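Local coordinates for insecticidal crystal protein Cry7Cal (Bacillus thuringiensis, PDB 5ZI1) that is an insecticidal toxin active against locusts that probably binds gut receptors and forms membrane pores, as the toxin part of a longer crystal protein, at residues A[36-40]-A[153-157]. Numbering follows the deposited sequence.
Sequences IIGLF and FLLKN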
loop_
_atom_site.group_PDB
_atom_site.type_symbol
_atom_site.label_atom_id
_atom_site.label_comp_id
_atom_site.label_asym_id
_atom_site.label_seq_id
_atom_site.Cartn_x
_atom_site.Cartn_y
_atom_site.Cartn_z
ATOM N N ILE A 36 -3.080 21.256 11.827
ATOM C CA ILE A 36 -1.709 21.155 11.321
ATOM C C ILE A 36 -0.720 21.087 12.480
ATOM O O ILE A 36 0.253 20.326 12.440
ATOM C CB ILE A 36 -1.399 22.333 10.378
ATOM C CG1 ILE A 36 -2.017 22.112 8.991
ATOM C CG2 ILE A 36 0.094 22.542 10.247
ATOM C CD1 ILE A 36 -1.128 21.409 7.999
ATOM N N ILE A 37 -0.966 21.870 13.536
ATOM C CA ILE A 37 -0.085 21.846 14.698
ATOM C C ILE A 37 -0.147 20.490 15.384
ATOM O O ILE A 37 0.881 19.938 15.795
ATOM C CB ILE A 37 -0.441 22.990 15.667
ATOM C CG1 ILE A 37 0.025 24.338 15.100
ATOM C CG2 ILE A 37 0.177 22.739 17.045
ATOM C CD1 ILE A 37 -0.532 25.540 15.842
ATOM N N GLY A 38 -1.344 19.918 15.495
ATOM C CA GLY A 38 -1.470 18.600 16.089
ATOM C C GLY A 38 -0.808 17.522 15.257
ATOM O O GLY A 38 -0.203 16.590 15.799
ATOM N N LEU A 39 -0.909 17.630 13.929
ATOM C CA LEU A 39 -0.225 16.674 13.065
ATOM C C LEU A 39 1.289 16.760 13.241
ATOM O O LEU A 39 1.970 15.736 13.363
ATOM C CB LEU A 39 -0.610 16.901 11.604
ATOM C CG LEU A 39 0.109 15.931 10.665
ATOM C CD1 LEU A 39 -0.255 14.518 11.045
ATOM C CD2 LEU A 39 -0.217 16.174 9.212
ATOM N N PHE A 40 1.833 17.977 13.269
ATOM C CA PHE A 40 3.271 18.136 13.443
ATOM C C PHE A 40 3.736 17.516 14.759
ATOM O O PHE A 40 4.638 16.674 14.776
ATOM C CB PHE A 40 3.648 19.610 13.381
ATOM C CG PHE A 40 3.997 20.110 11.993
ATOM C CD1 PHE A 40 5.170 19.707 11.368
ATOM C CD2 PHE A 40 3.166 21.019 11.336
ATOM C CE1 PHE A 40 5.492 20.178 10.100
ATOM C CE2 PHE A 40 3.477 21.506 10.074
ATOM C CZ PHE A 40 4.641 21.091 9.450
ATOM N N PHE A 153 5.078 17.928 2.725
ATOM C CA PHE A 153 4.040 18.364 3.642
ATOM C C PHE A 153 4.336 19.746 4.197
ATOM O O PHE A 153 3.428 20.579 4.331
ATOM C CB PHE A 153 3.899 17.358 4.780
ATOM C CG PHE A 153 3.080 17.864 5.915
ATOM C CD1 PHE A 153 1.730 18.132 5.739
ATOM C CD2 PHE A 153 3.653 18.099 7.148
ATOM C CE1 PHE A 153 0.965 18.614 6.780
ATOM C CE2 PHE A 153 2.885 18.577 8.195
ATOM C CZ PHE A 153 1.544 18.837 8.009
ATOM N N LEU A 154 5.597 20.003 4.552
ATOM C CA LEU A 154 5.976 21.344 4.977
ATOM C C LEU A 154 5.669 22.378 3.892
ATOM O O LEU A 154 5.242 23.494 4.196
ATOM C CB LEU A 154 7.453 21.383 5.337
ATOM C CG LEU A 154 7.927 22.776 5.743
ATOM C CD1 LEU A 154 7.274 23.147 7.030
ATOM C CD2 LEU A 154 9.455 22.910 5.831
ATOM N N LEU A 155 5.890 22.026 2.621
ATOM C CA LEU A 155 5.688 22.993 1.554
ATOM C C LEU A 155 4.215 23.350 1.428
ATOM O O LEU A 155 3.883 24.487 1.076
ATOM C CB LEU A 155 6.251 22.447 0.233
ATOM C CG LEU A 155 7.778 22.570 0.093
ATOM C CD1 LEU A 155 8.380 21.615 -0.938
ATOM C CD2 LEU A 155 8.112 24.036 -0.230
ATOM N N LYS A 156 3.326 22.405 1.759
ATOM C CA LYS A 156 1.897 22.698 1.780
ATOM C C LYS A 156 1.588 23.885 2.684
ATOM O O LYS A 156 0.689 24.679 2.390
ATOM C CB LYS A 156 1.114 21.462 2.235
ATOM C CG LYS A 156 -0.392 21.680 2.354
ATOM C CD LYS A 156 -1.129 20.382 2.704
ATOM C CE LYS A 156 -2.592 20.641 3.042
ATOM N NZ LYS A 156 -3.430 19.413 2.970
ATOM N N ASN A 157 2.324 24.027 3.790
ATOM C CA ASN A 157 2.028 25.106 4.726
ATOM C C ASN A 157 2.084 26.478 4.045
ATOM O O ASN A 157 1.281 27.362 4.364
ATOM C CB ASN A 157 2.980 25.041 5.922
ATOM C CG ASN A 157 2.636 23.901 6.904
ATOM O OD1 ASN A 157 2.809 24.045 8.112
ATOM N ND2 ASN A 157 2.175 22.769 6.382
#
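Segments 36-40 and 153-157, on helices 33-47 and 141-165, run nearly antiparallel, their axes at 157° and no closer than 12.4 Å. That is a wide separation, so large side chains must bridge it. The nearest CA atoms pair I36 with N157 (8.5 Å) and F40 with L154 (9.4 Å). F153 fills the space between: its t rotamer carries the ring straight across, with CE1 3.7 Å from I36 CD1, CZ 3.4 Å from L39 CD2 and CE2 3.3 Å from F40 CZ. I36 and L39, three residues apart and so on one side of their helix, both point toward 153-157; their branched aliphatic ends lie against the ring, the methyl groups filling space beside it without needing a polar partner. The F40 and F153 rings meet obliquely, centroids 4.8 Å apart and planes at 45°, and L154 CD1 adds an apolar contact to F40 CZ at 4.1 Å. N157 is the polar exception; its OD1 lies 3.3 Å from F40 CE2, near the plane of that ring, where the partly positive ring edge suits an oxygen. The same OD1 hydrogen-bonds Y93 OH, so the buried amide oxygen is satisfied. Y93 belongs to helix 73-101, whose L90, T94 and L97 touch F40 and I36, while helix 107-127 packs on L154 and helix 169-202 on L155, placing the contact inside the helical bundle of the N-terminal domain, the part associated with pore formation in three-domain Cry toxins.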